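Staphylococcal nuclease domain-containing protein 1 (Drosophila melanogaster, PDB 2WAC) cleaves DNA and RNA as an endonuclease, works with the RNA-induced silencing complex, and binds peptides carrying symmetrically dimethylated arginine through its Tudor domain. Local coordinates at residues Phe18-Val23 with Val146-Glu151; Tyr116-Val121 with Lys174-Glu179; Val121-Asp126 with Glu132-Phe137; Leu152-Thr155 with Asn159-Thr162; Ala184-Glu189 with Glu194-Tyr199. All coordinates share one frame; numbering follows the deposited sequence.

Contact 1. Residues Phe18-Val23 with Val146-Glu151; sequences FFAQSV and VQLNVE
Leu148 sends its CD1 methyl to the edge of the Phe18 ring, in the ring plane, where CE2 of Phe18 lies 3.9 Å from CD1 of Leu148 and CZ is the next nearest ring atom. The same methyl comes within 4.4 Å of CB of Ala20, so one branch of the leucine meets both residues that strand 17-22 turns toward it. With its CG anti to the backbone N (chi1 177°), Leu148 carries CD1 across toward Phe18 and Ala20.

The two backbones do not pair. Their closest CA atoms, those of Ala20 and Leu148, are 8.9 Å apart, and only apolar side chains bridge that interval. Tyr116 and Leu163 also pack on Leu148, while Leu118 and Leu163 pack on Phe18. On the other side of strand 145-152, Asn149 ND2 donates to Glu151 OE2 at 2.9 Å, approaching from above the carboxylate plane, and Thr162 OG1 hydrogen-bonds to the same oxygen.

Strands 17-22 and 145-152 are not sheet neighbours, so the leucine reaches across the interior. The strand order 1-2-3-5-4, with first and last strands paired, fits the OB-fold barrel known for staphylococcal nuclease domains, here the SN-like half of the extended Tudor domain.

Contact 2. Residues Tyr116-Val121 with Lys174-Glu179; sequences YALALV and KQLVAE
Leu118 lays its CD2 methyl against CD1 of Leu176, with 4.0 Å between Leu118 CD2 and Leu176 CD1 and the two side chains slanting past each other. This is a helix packed against the end of an OB-fold strand: helix 172-178 follows the last barrel strand and meets strand 113-118 just where that strand stops and turns. Leu118 has CG opposite its backbone N (chi1 -169°), which carries CD2 out toward the helix, whereas Leu176 has CG opposite its carbonyl carbon (chi1 -64°), which carries CD1 toward the strand end.

The strand ends in a type II beta turn from Leu118 to Val121. Its third residue, Leu120, takes a positive phi of 65°, as that turn position requires. The reversal brings Leu118 and Val121 to the same helix, one against Leu176 and the other against Val177, which are consecutive there. No hydrogen bond crosses the contact, so the union is wholly apolar.

Phe137 of helix 127-141 touches both Leu118 and Leu176, and Val182 touches both Leu176 and Val121, extending the hydrophobic layer beyond the pair. Leu120 turns instead to helix 193-208, where it packs on Leu195, Val196 and Tyr199. The looser of the two touches is between valines: Val121 CG2 stands 4.4 Å from Val177 CG2.

Contact 3. Residues Val121-Asp126 with Glu132-Phe137; sequences VALPTD and EALRAF
Away from the side of the helix where Leu123 meets Ala133, and taking no part in that meeting, two flat groups pair with each other: the Arg135 guanidinium has the Glu132 carboxylate at its edge and in its plane. The grip is side-on and double, NE of Arg135 to OE1 of Glu132 at 2.8 Å and NH2 of Arg135 to OE2 of Glu132 at 3.1 Å. Each oxygen is met on its syn side, although both nitrogens stand nearly 30° out of the carboxylate plane. Glu139 forms a second salt bridge, with NH1 of the same arginine, so carboxylates one turn before and one turn after Arg135 both pair with its guanidinium.

The contact itself is made by smaller groups. Leu123 CD2 rests 3.9 Å from Ala133 CB, and at 4.5 Å it also reaches CG of Leu134. Leu123 starts off past the helix, but chi1 of -82° sets CG beside the backbone N and carries CD2 in to Ala133. Pro124 adds its CD carbon, which lies 4.4 Å from Ala133 CB. With only a methyl at Ala133, the chain can pass close to the helix, CA of Leu123 being 7.3 Å from CA of Ala133.

Asp126 occupies the N-cap of this helix, its OD2 accepting from Glu128 N. Segment 121-126 thus leads from the short strand 121-122, paired with 183-184, up to the start of helix 127-141, and on the way Leu123 and Pro124 lie against the Ala133-Leu134 turn. In OB-folds a helix commonly lies between the third and fourth strands, and here it joins strands 113-118 and 145-152, with Leu16 packing on both Leu123 and Phe137.

Contact 4. Residues Leu152-Thr155 with Asn159-Thr162; sequences LKVT and NLAT
Backbone hydrogen bonds come first: Leu160 N donates to Leu152 O at 2.9 Å, in the carbonyl plane, and the return bond from Leu152 N to Leu160 O is weak at 3.4 Å. These two residues form an antiparallel hydrogen-bonded pair. Leu160 O also accepts from Glu151 N, and two successive N-H groups sharing one carbonyl fit a classic beta bulge, with Glu151 in the helical conformation expected there.

The one side-chain hydrogen bond is short and straight: Val154 N donates a hydrogen bond to OD1 of Asn159 at 2.8 Å, with an N-H...O angle of 170°. The donor stands 40° above the amide carbonyl plane. Asn159 holds CG beside its own backbone N (chi1 -63°), and this brings the amide in under the chain at Lys153 and Val154. Replacing Asn159 by an alanine removes OD1, and the Val154 N-H would probably be left without this acceptor and the turn less firmly held at that point.

Apolar touches lie on the face carrying Leu152 and Leu160. Their CB atoms, Leu152 CB and Leu160 CB, are 4.1 Å apart, and CG2 of Val154 meets CD1 of Leu160 at 3.8 Å.

Together these bonds close the hairpin between barrel strands 145-152 and 159-164. Strand 159-164, on the flank away from 145-152, runs parallel to strand 113-118, Asn159 and Ala161 bonding to Ala117.

Contact 5. Residues Ala184-Glu189 with Glu194-Tyr199; sequences AEQRGE and ELVDQY
The chain, extended from Ala184 to Arg187, runs beside helix 193-208 in the opposite direction, with CA of Ala184 5.7 Å from CA of Tyr199 and CA of Gln186 6.2 Å from CA of Val196. No direct hydrogen bond joins them, but one water donates to both Glu185 O (2.7 Å) and Val196 O (2.8 Å).

Val196 fills the middle. Its CG1 lies almost equally near the three end atoms of the Gln186 amide, with Gln186 OE1 closest at 3.5 Å, and a bend at chi2 (65°) folds the amide over. CG2 of Val196 faces the chain itself, 3.9 Å from Arg187 O. With an alanine in place of Val196 both methyls go, which is likely to open a gap against Arg187 O and leave the Gln186 amide without the surface it lies on. Farther along, Ala184 CB packs against Tyr199 CB.

Arg187 grips Glu189 side-on, NE to OE1 at 3.0 Å and NH2 to OE2, with a long salt bridge to Glu185 completing the network.

Ala184 ends the short strand 183-184, and Arg187 touches Leu152 and Leu160 of the barrel hairpin. Tyr199 also packs on Val177 of helix 172-178, and its hydroxyl bonds to Asp171 near that helix.

Contacts 1, 2 and 4 meet in one OB-fold sheet: strand 113-118 pairs with 17-22 on one flank, through Phe18 O and Tyr116 N, and with 159-164 on the other. Contacts 2 and 3 share Val121, their centres about 9 Å apart. Contact 5 lies about 11 Å centre to centre from contact 2, joined by Leu120 O and Glu185 N, and reaches contact 4 through Arg187. Contacts 3 and 4 stay about 7 Å apart at their nearest atoms. The dimethylarginine-binding region, 62-90, belongs to the Tudor part, and contact 1's strand reaches it where Gln21 bonds to Asp87.

Contact 1. Residues Phe18-Val23 with Val146-Glu151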
# COMPACT_ATOMS: atom_id res chain seq x y z
N PHE A 18 -2.67 -0.30 2.13
CA PHE A 18 -2.27 -0.37 0.74
C PHE A 18 -1.38 0.81 0.38
O PHE A 18 -1.45 1.87 1.01
CB PHE A 18 -3.49 -0.43 -0.19
CG PHE A 18 -4.39 0.78 -0.10
CD1 PHE A 18 -5.42 0.82 0.84
CD2 PHE A 18 -4.20 1.88 -0.94
CE1 PHE A 18 -6.25 1.94 0.94
CE2 PHE A 18 -5.02 3.00 -0.84
CZ PHE A 18 -6.05 3.03 0.10
N PHE A 19 -0.53 0.61 -0.63
CA PHE A 19 0.28 1.69 -1.18
C PHE A 19 -0.30 2.13 -2.51
O PHE A 19 -0.68 1.30 -3.34
CB PHE A 19 1.73 1.24 -1.36
CG PHE A 19 2.50 1.11 -0.07
CD1 PHE A 19 2.30 0.01 0.76
CD2 PHE A 19 3.44 2.07 0.30
CE1 PHE A 19 3.02 -0.12 1.95
CE2 PHE A 19 4.15 1.94 1.48
CZ PHE A 19 3.94 0.85 2.31
N ALA A 20 -0.35 3.44 -2.72
CA ALA A 20 -0.87 4.00 -3.96
C ALA A 20 0.10 5.02 -4.56
O ALA A 20 0.73 5.79 -3.84
CB ALA A 20 -2.23 4.64 -3.72
N GLN A 21 0.21 4.99 -5.89
CA GLN A 21 0.94 6.00 -6.64
C GLN A 21 -0.04 7.00 -7.24
O GLN A 21 -1.13 6.63 -7.65
CB GLN A 21 1.73 5.36 -7.79
CG GLN A 21 2.92 4.50 -7.38
CD GLN A 21 3.48 3.68 -8.53
OE1 GLN A 21 2.85 3.55 -9.58
NE2 GLN A 21 4.66 3.11 -8.33
N SER A 22 0.37 8.27 -7.29
CA SER A 22 -0.39 9.30 -7.99
C SER A 22 -0.25 9.12 -9.50
O SER A 22 0.86 8.92 -10.00
CB SER A 22 0.11 10.69 -7.57
OG SER A 22 -0.47 11.71 -8.35
N VAL A 23 -1.37 9.17 -10.22
CA VAL A 23 -1.36 8.98 -11.68
C VAL A 23 -0.56 10.07 -12.41
O VAL A 23 0.14 9.78 -13.39
CB VAL A 23 -2.79 8.81 -12.27
CG1 VAL A 23 -2.80 8.92 -13.79
CG2 VAL A 23 -3.39 7.48 -11.83
N VAL A 146 -7.90 4.07 -9.62
CA VAL A 146 -9.07 4.29 -8.76
C VAL A 146 -9.04 5.72 -8.20
O VAL A 146 -8.02 6.41 -8.29
CB VAL A 146 -9.15 3.26 -7.59
CG1 VAL A 146 -9.31 1.83 -8.11
CG2 VAL A 146 -7.92 3.35 -6.68
N GLN A 147 -10.16 6.15 -7.63
CA GLN A 147 -10.25 7.46 -6.99
C GLN A 147 -10.09 7.31 -5.48
O GLN A 147 -10.84 6.57 -4.83
CB GLN A 147 -11.56 8.17 -7.35
CG GLN A 147 -11.68 8.54 -8.83
CD GLN A 147 -13.00 9.21 -9.18
OE1 GLN A 147 -14.07 8.79 -8.75
NE2 GLN A 147 -12.93 10.26 -9.99
N LEU A 148 -9.11 8.02 -4.92
CA LEU A 148 -8.82 7.96 -3.49
C LEU A 148 -9.28 9.23 -2.77
O LEU A 148 -9.06 10.34 -3.26
CB LEU A 148 -7.31 7.74 -3.27
CG LEU A 148 -6.73 7.70 -1.85
CD1 LEU A 148 -5.58 6.73 -1.76
CD2 LEU A 148 -6.30 9.09 -1.35
N ASN A 149 -9.91 9.05 -1.62
CA ASN A 149 -10.23 10.15 -0.72
C ASN A 149 -9.70 9.88 0.68
O ASN A 149 -9.98 8.83 1.25
CB ASN A 149 -11.74 10.41 -0.67
CG ASN A 149 -12.10 11.64 0.15
OD1 ASN A 149 -11.60 12.74 -0.10
ND2 ASN A 149 -12.98 11.46 1.13
N VAL A 150 -8.94 10.83 1.22
CA VAL A 150 -8.45 10.72 2.59
C VAL A 150 -9.59 11.11 3.54
O VAL A 150 -10.11 12.23 3.47
CB VAL A 150 -7.19 11.60 2.84
CG1 VAL A 150 -6.77 11.55 4.31
CG2 VAL A 150 -6.04 11.14 1.95
N GLU A 151 -9.97 10.18 4.41
CA GLU A 151 -11.11 10.38 5.32
C GLU A 151 -10.68 10.93 6.68
O GLU A 151 -11.41 11.71 7.29
CB GLU A 151 -11.89 9.08 5.51
CG GLU A 151 -12.40 8.43 4.21
CD GLU A 151 -13.50 9.22 3.52
OE1 GLU A 151 -14.14 10.08 4.17
OE2 GLU A 151 -13.74 8.97 2.32

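Contact 2. Residues Tyr116-Val121 with Lys174-Glu179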
# COMPACT_ATOMS: atom_id res chain seq x y z
N TYR A 116 -1.76 3.85 2.99
CA TYR A 116 -3.04 4.24 3.58
C TYR A 116 -3.69 3.04 4.26
O TYR A 116 -3.41 1.90 3.90
CB TYR A 116 -4.00 4.76 2.51
CG TYR A 116 -3.49 5.94 1.73
CD1 TYR A 116 -3.70 7.24 2.19
CD2 TYR A 116 -2.81 5.76 0.52
CE1 TYR A 116 -3.23 8.33 1.47
CE2 TYR A 116 -2.33 6.85 -0.20
CZ TYR A 116 -2.55 8.13 0.28
OH TYR A 116 -2.09 9.22 -0.43
N ALA A 117 -4.56 3.31 5.23
CA ALA A 117 -5.43 2.29 5.79
C ALA A 117 -6.77 2.34 5.06
O ALA A 117 -7.32 3.43 4.87
CB ALA A 117 -5.62 2.51 7.28
N LEU A 118 -7.29 1.19 4.64
CA LEU A 118 -8.62 1.14 4.03
C LEU A 118 -9.65 1.51 5.09
O LEU A 118 -9.78 0.82 6.10
CB LEU A 118 -8.91 -0.24 3.41
CG LEU A 118 -10.15 -0.38 2.51
CD1 LEU A 118 -10.04 0.47 1.25
CD2 LEU A 118 -10.38 -1.84 2.15
N ALA A 119 -10.35 2.61 4.85
CA ALA A 119 -11.20 3.24 5.86
C ALA A 119 -12.30 2.34 6.41
O ALA A 119 -13.08 1.77 5.65
CB ALA A 119 -11.79 4.54 5.33
N LEU A 120 -12.33 2.21 7.74
CA LEU A 120 -13.42 1.57 8.49
C LEU A 120 -13.62 0.07 8.24
O LEU A 120 -14.69 -0.48 8.54
CB LEU A 120 -14.74 2.32 8.29
CG LEU A 120 -14.81 3.85 8.47
CD1 LEU A 120 -16.22 4.33 8.14
CD2 LEU A 120 -14.42 4.28 9.88
N VAL A 121 -12.60 -0.60 7.71
CA VAL A 121 -12.67 -2.03 7.42
C VAL A 121 -11.86 -2.83 8.44
O VAL A 121 -10.69 -2.51 8.69
CB VAL A 121 -12.19 -2.32 5.96
CG1 VAL A 121 -11.85 -3.79 5.78
CG2 VAL A 121 -13.24 -1.89 4.95
N LYS A 174 -16.49 -0.55 1.17
CA LYS A 174 -17.88 -0.76 1.56
C LYS A 174 -18.46 -2.00 0.87
O LYS A 174 -19.24 -2.74 1.47
CB LYS A 174 -18.73 0.47 1.23
CG LYS A 174 -20.15 0.41 1.77
CD LYS A 174 -20.96 1.63 1.36
CE LYS A 174 -22.38 1.54 1.87
NZ LYS A 174 -23.18 2.76 1.56
N GLN A 175 -18.09 -2.21 -0.39
CA GLN A 175 -18.52 -3.38 -1.15
C GLN A 175 -18.04 -4.68 -0.49
O GLN A 175 -18.78 -5.67 -0.47
CB GLN A 175 -18.04 -3.31 -2.61
CG GLN A 175 -18.74 -4.30 -3.53
CD GLN A 175 -18.32 -4.16 -4.98
OE1 GLN A 175 -17.16 -4.35 -5.33
NE2 GLN A 175 -19.28 -3.83 -5.84
N LEU A 176 -16.83 -4.66 0.06
CA LEU A 176 -16.30 -5.79 0.84
C LEU A 176 -17.18 -6.09 2.05
O LEU A 176 -17.42 -7.25 2.38
CB LEU A 176 -14.86 -5.52 1.29
CG LEU A 176 -13.72 -5.37 0.28
CD1 LEU A 176 -12.41 -5.09 1.02
CD2 LEU A 176 -13.58 -6.59 -0.61
N VAL A 177 -17.66 -5.03 2.71
CA VAL A 177 -18.60 -5.13 3.82
C VAL A 177 -19.95 -5.70 3.36
O VAL A 177 -20.45 -6.66 3.95
CB VAL A 177 -18.79 -3.76 4.54
CG1 VAL A 177 -19.75 -3.89 5.72
CG2 VAL A 177 -17.45 -3.21 5.02
N ALA A 178 -20.51 -5.13 2.30
CA ALA A 178 -21.81 -5.56 1.76
C ALA A 178 -21.80 -7.01 1.27
O ALA A 178 -22.83 -7.68 1.30
CB ALA A 178 -22.27 -4.62 0.66
N GLU A 179 -20.64 -7.47 0.82
CA GLU A 179 -20.46 -8.86 0.38
C GLU A 179 -20.20 -9.83 1.54
O GLU A 179 -20.10 -11.04 1.33
CB GLU A 179 -19.33 -8.96 -0.65
CG GLU A 179 -19.69 -8.43 -2.03
CD GLU A 179 -18.48 -8.21 -2.92
OE1 GLU A 179 -17.34 -8.22 -2.42
OE2 GLU A 179 -18.68 -8.03 -4.14

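Contact 3. Residues Val121-Asp126 with Glu132-Phe137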
# COMPACT_ATOMS: atom_id res chain seq x y z
N VAL A 121 -12.60 -0.60 7.71
CA VAL A 121 -12.67 -2.03 7.42
C VAL A 121 -11.86 -2.83 8.44
O VAL A 121 -10.69 -2.51 8.69
CB VAL A 121 -12.19 -2.32 5.96
CG1 VAL A 121 -11.85 -3.79 5.78
CG2 VAL A 121 -13.24 -1.89 4.95
N ALA A 122 -12.49 -3.84 9.03
CA ALA A 122 -11.79 -4.77 9.91
C ALA A 122 -11.84 -6.17 9.31
O ALA A 122 -12.88 -6.62 8.84
CB ALA A 122 -12.42 -4.77 11.30
N LEU A 123 -10.69 -6.86 9.32
CA LEU A 123 -10.62 -8.24 8.84
C LEU A 123 -11.47 -9.18 9.71
O LEU A 123 -11.61 -8.95 10.91
CB LEU A 123 -9.17 -8.73 8.80
CG LEU A 123 -8.27 -8.37 7.62
CD1 LEU A 123 -6.87 -8.88 7.89
CD2 LEU A 123 -8.79 -8.93 6.30
N PRO A 124 -12.04 -10.24 9.09
CA PRO A 124 -12.86 -11.21 9.83
C PRO A 124 -12.07 -12.07 10.82
O PRO A 124 -10.83 -12.07 10.79
CB PRO A 124 -13.46 -12.08 8.72
CG PRO A 124 -12.49 -11.96 7.60
CD PRO A 124 -11.95 -10.57 7.66
N THR A 125 -12.77 -12.79 11.69
CA THR A 125 -12.13 -13.59 12.75
C THR A 125 -11.41 -14.84 12.23
O THR A 125 -10.31 -15.15 12.69
CB THR A 125 -13.12 -13.97 13.89
OG1 THR A 125 -14.21 -14.74 13.37
CG2 THR A 125 -13.66 -12.73 14.59
N ASP A 126 -12.03 -15.54 11.29
CA ASP A 126 -11.45 -16.76 10.71
C ASP A 126 -10.23 -16.45 9.84
O ASP A 126 -10.20 -15.43 9.15
CB ASP A 126 -12.49 -17.53 9.89
CG ASP A 126 -12.05 -18.95 9.58
OD1 ASP A 126 -12.10 -19.80 10.49
OD2 ASP A 126 -11.68 -19.22 8.41
N GLU A 132 -9.50 -14.72 1.91
CA GLU A 132 -10.49 -14.40 0.89
C GLU A 132 -10.73 -12.90 0.78
O GLU A 132 -10.86 -12.37 -0.33
CB GLU A 132 -11.80 -15.16 1.13
CG GLU A 132 -12.94 -14.88 0.13
CD GLU A 132 -12.55 -15.05 -1.34
OE1 GLU A 132 -11.49 -15.65 -1.64
OE2 GLU A 132 -13.32 -14.58 -2.20
N ALA A 133 -10.77 -12.22 1.92
CA ALA A 133 -10.93 -10.76 1.97
C ALA A 133 -9.79 -10.05 1.23
O ALA A 133 -10.02 -9.12 0.46
CB ALA A 133 -11.02 -10.28 3.41
N LEU A 134 -8.56 -10.51 1.48
CA LEU A 134 -7.37 -9.94 0.85
C LEU A 134 -7.31 -10.26 -0.65
O LEU A 134 -6.88 -9.43 -1.45
CB LEU A 134 -6.10 -10.42 1.57
CG LEU A 134 -5.96 -10.02 3.04
CD1 LEU A 134 -5.00 -10.96 3.77
CD2 LEU A 134 -5.51 -8.57 3.19
N ARG A 135 -7.73 -11.47 -1.01
CA ARG A 135 -7.83 -11.90 -2.41
C ARG A 135 -8.86 -11.05 -3.17
O ARG A 135 -8.60 -10.60 -4.28
CB ARG A 135 -8.22 -13.38 -2.49
CG ARG A 135 -8.09 -14.00 -3.88
CD ARG A 135 -9.14 -15.08 -4.12
NE ARG A 135 -10.51 -14.56 -4.06
CZ ARG A 135 -11.11 -13.87 -5.03
NH1 ARG A 135 -10.46 -13.60 -6.16
NH2 ARG A 135 -12.35 -13.44 -4.86
N ALA A 136 -10.02 -10.85 -2.54
CA ALA A 136 -11.11 -10.08 -3.15
C ALA A 136 -10.75 -8.61 -3.37
O ALA A 136 -11.10 -8.04 -4.40
CB ALA A 136 -12.38 -10.19 -2.30
N PHE A 137 -10.06 -8.02 -2.40
CA PHE A 137 -9.68 -6.60 -2.48
C PHE A 137 -8.58 -6.36 -3.51
O PHE A 137 -8.59 -5.34 -4.21
CB PHE A 137 -9.26 -6.07 -1.10
CG PHE A 137 -8.89 -4.61 -1.09
CD1 PHE A 137 -9.77 -3.65 -1.59
CD2 PHE A 137 -7.67 -4.19 -0.57
CE1 PHE A 137 -9.43 -2.30 -1.58
CE2 PHE A 137 -7.33 -2.84 -0.55
CZ PHE A 137 -8.21 -1.89 -1.06

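Contact 4. Residues Leu152-Thr155 with Asn159-Thr162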
# COMPACT_ATOMS: atom_id res chain seq x y z
N LEU A 152 -9.51 10.50 7.14
CA LEU A 152 -8.97 10.94 8.42
C LEU A 152 -7.46 10.87 8.42
O LEU A 152 -6.87 9.85 8.07
CB LEU A 152 -9.52 10.09 9.58
CG LEU A 152 -9.24 10.59 11.01
CD1 LEU A 152 -10.12 11.79 11.35
CD2 LEU A 152 -9.46 9.48 12.01
N LYS A 153 -6.83 11.98 8.81
CA LYS A 153 -5.39 12.01 9.06
C LYS A 153 -5.10 11.37 10.41
O LYS A 153 -5.78 11.65 11.40
CB LYS A 153 -4.86 13.44 9.05
CG LYS A 153 -5.00 14.16 7.72
CD LYS A 153 -4.66 15.64 7.88
CE LYS A 153 -4.89 16.41 6.58
NZ LYS A 153 -3.88 16.07 5.54
N VAL A 154 -4.10 10.49 10.44
CA VAL A 154 -3.68 9.83 11.67
C VAL A 154 -2.20 10.15 11.90
O VAL A 154 -1.37 9.93 11.02
CB VAL A 154 -3.87 8.29 11.61
CG1 VAL A 154 -3.53 7.65 12.96
CG2 VAL A 154 -5.29 7.93 11.21
N THR A 155 -1.89 10.66 13.09
CA THR A 155 -0.51 11.00 13.43
C THR A 155 0.33 9.74 13.65
O THR A 155 -0.02 8.89 14.48
CB THR A 155 -0.45 11.92 14.67
OG1 THR A 155 -1.32 13.04 14.47
CG2 THR A 155 0.97 12.43 14.90
N ASN A 159 -2.83 7.24 6.95
CA ASN A 159 -4.13 7.91 7.00
C ASN A 159 -5.25 7.01 6.48
O ASN A 159 -5.02 6.14 5.63
CB ASN A 159 -4.10 9.22 6.20
CG ASN A 159 -3.12 10.24 6.78
OD1 ASN A 159 -2.77 10.19 7.96
ND2 ASN A 159 -2.68 11.17 5.95
N LEU A 160 -6.46 7.21 6.99
CA LEU A 160 -7.65 6.47 6.53
C LEU A 160 -8.11 6.99 5.17
O LEU A 160 -8.27 8.20 4.99
CB LEU A 160 -8.79 6.58 7.55
CG LEU A 160 -8.93 5.57 8.69
CD1 LEU A 160 -7.67 5.47 9.56
CD2 LEU A 160 -10.14 5.90 9.55
N ALA A 161 -8.31 6.08 4.23
CA ALA A 161 -8.73 6.45 2.88
C ALA A 161 -9.78 5.50 2.30
O ALA A 161 -9.73 4.29 2.53
CB ALA A 161 -7.52 6.52 1.95
N THR A 162 -10.73 6.07 1.56
CA THR A 162 -11.64 5.25 0.75
C THR A 162 -11.11 5.16 -0.68
O THR A 162 -10.36 6.03 -1.13
CB THR A 162 -13.09 5.80 0.73
OG1 THR A 162 -13.08 7.18 0.34
CG2 THR A 162 -13.75 5.65 2.10

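Contact 5. Residues Ala184-Glu189 with Glu194-Tyr199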
# COMPACT_ATOMS: atom_id res chain seq x y z
N ALA A 184 -17.36 -4.08 9.53
CA ALA A 184 -17.39 -2.62 9.57
C ALA A 184 -16.84 -2.16 10.92
O ALA A 184 -17.15 -2.76 11.95
CB ALA A 184 -18.81 -2.11 9.37
N GLU A 185 -16.04 -1.10 10.90
CA GLU A 185 -15.45 -0.56 12.12
C GLU A 185 -16.30 0.56 12.69
O GLU A 185 -16.71 1.48 11.97
CB GLU A 185 -14.02 -0.08 11.86
CG GLU A 185 -13.30 0.47 13.10
CD GLU A 185 -11.95 1.08 12.78
OE1 GLU A 185 -11.71 1.46 11.62
OE2 GLU A 185 -11.12 1.18 13.71
N GLN A 186 -16.57 0.47 13.99
CA GLN A 186 -17.25 1.52 14.72
C GLN A 186 -16.22 2.41 15.42
O GLN A 186 -15.40 1.93 16.19
CB GLN A 186 -18.21 0.90 15.75
CG GLN A 186 -18.95 1.90 16.63
CD GLN A 186 -19.91 2.78 15.86
OE1 GLN A 186 -20.74 2.29 15.09
NE2 GLN A 186 -19.80 4.09 16.05
N ARG A 187 -16.26 3.71 15.10
CA ARG A 187 -15.44 4.71 15.79
C ARG A 187 -16.14 6.07 15.90
O ARG A 187 -17.13 6.32 15.21
CB ARG A 187 -14.04 4.84 15.16
CG ARG A 187 -14.02 5.18 13.67
CD ARG A 187 -12.63 4.95 13.10
NE ARG A 187 -11.62 5.83 13.71
CZ ARG A 187 -10.31 5.64 13.66
NH1 ARG A 187 -9.81 4.58 13.02
NH2 ARG A 187 -9.49 6.50 14.24
N GLY A 188 -15.62 6.94 16.77
CA GLY A 188 -16.36 8.10 17.24
C GLY A 188 -16.18 9.47 16.59
O GLY A 188 -16.94 10.38 16.90
N GLU A 189 -15.19 9.62 15.71
CA GLU A 189 -15.01 10.91 15.02
C GLU A 189 -16.32 11.33 14.36
O GLU A 189 -16.85 10.62 13.50
CB GLU A 189 -13.89 10.84 13.97
CG GLU A 189 -12.48 10.77 14.54
CD GLU A 189 -12.01 9.35 14.80
OE1 GLU A 189 -12.81 8.40 14.65
OE2 GLU A 189 -10.82 9.17 15.16
N GLU A 194 -21.38 9.67 9.29
CA GLU A 194 -22.17 9.27 8.12
C GLU A 194 -21.61 8.00 7.49
O GLU A 194 -22.36 7.06 7.22
CB GLU A 194 -22.22 10.41 7.10
CG GLU A 194 -23.01 10.11 5.84
CD GLU A 194 -23.25 11.35 5.00
OE1 GLU A 194 -23.75 12.36 5.55
OE2 GLU A 194 -22.96 11.31 3.79
N LEU A 195 -20.30 7.98 7.27
CA LEU A 195 -19.61 6.82 6.70
C LEU A 195 -19.65 5.60 7.63
O LEU A 195 -19.83 4.48 7.16
CB LEU A 195 -18.16 7.19 6.34
CG LEU A 195 -17.43 6.37 5.26
CD1 LEU A 195 -18.06 6.56 3.88
CD2 LEU A 195 -15.95 6.72 5.23
N VAL A 196 -19.49 5.82 8.93
CA VAL A 196 -19.60 4.76 9.94
C VAL A 196 -20.99 4.11 9.92
O VAL A 196 -21.10 2.89 9.91
CB VAL A 196 -19.23 5.26 11.37
CG1 VAL A 196 -19.76 4.32 12.45
CG2 VAL A 196 -17.72 5.42 11.51
N ASP A 197 -22.03 4.95 9.91
CA ASP A 197 -23.42 4.49 9.84
C ASP A 197 -23.70 3.70 8.56
O ASP A 197 -24.35 2.66 8.60
CB ASP A 197 -24.39 5.67 9.96
CG ASP A 197 -24.42 6.28 11.36
OD1 ASP A 197 -23.91 5.65 12.31
OD2 ASP A 197 -24.96 7.39 11.50
N GLN A 198 -23.21 4.22 7.44
CA GLN A 198 -23.41 3.58 6.14
C GLN A 198 -22.76 2.19 6.06
O GLN A 198 -23.38 1.24 5.58
CB GLN A 198 -22.95 4.50 5.00
CG GLN A 198 -23.96 5.61 4.69
CD GLN A 198 -23.38 6.78 3.91
OE1 GLN A 198 -22.19 6.84 3.63
NE2 GLN A 198 -24.24 7.73 3.54
N TYR A 199 -21.53 2.08 6.55
CA TYR A 199 -20.81 0.80 6.61
C TYR A 199 -21.48 -0.20 7.56
O TYR A 199 -21.50 -1.40 7.29
CB TYR A 199 -19.34 1.02 7.01
CG TYR A 199 -18.40 1.43 5.88
CD1 TYR A 199 -17.16 0.80 5.73
CD2 TYR A 199 -18.74 2.44 4.98
CE1 TYR A 199 -16.29 1.17 4.71
CE2 TYR A 199 -17.88 2.81 3.95
CZ TYR A 199 -16.65 2.17 3.82
OH TYR A 199 -15.78 2.52 2.81
O HOH W 1 -19.03 1.21 10.61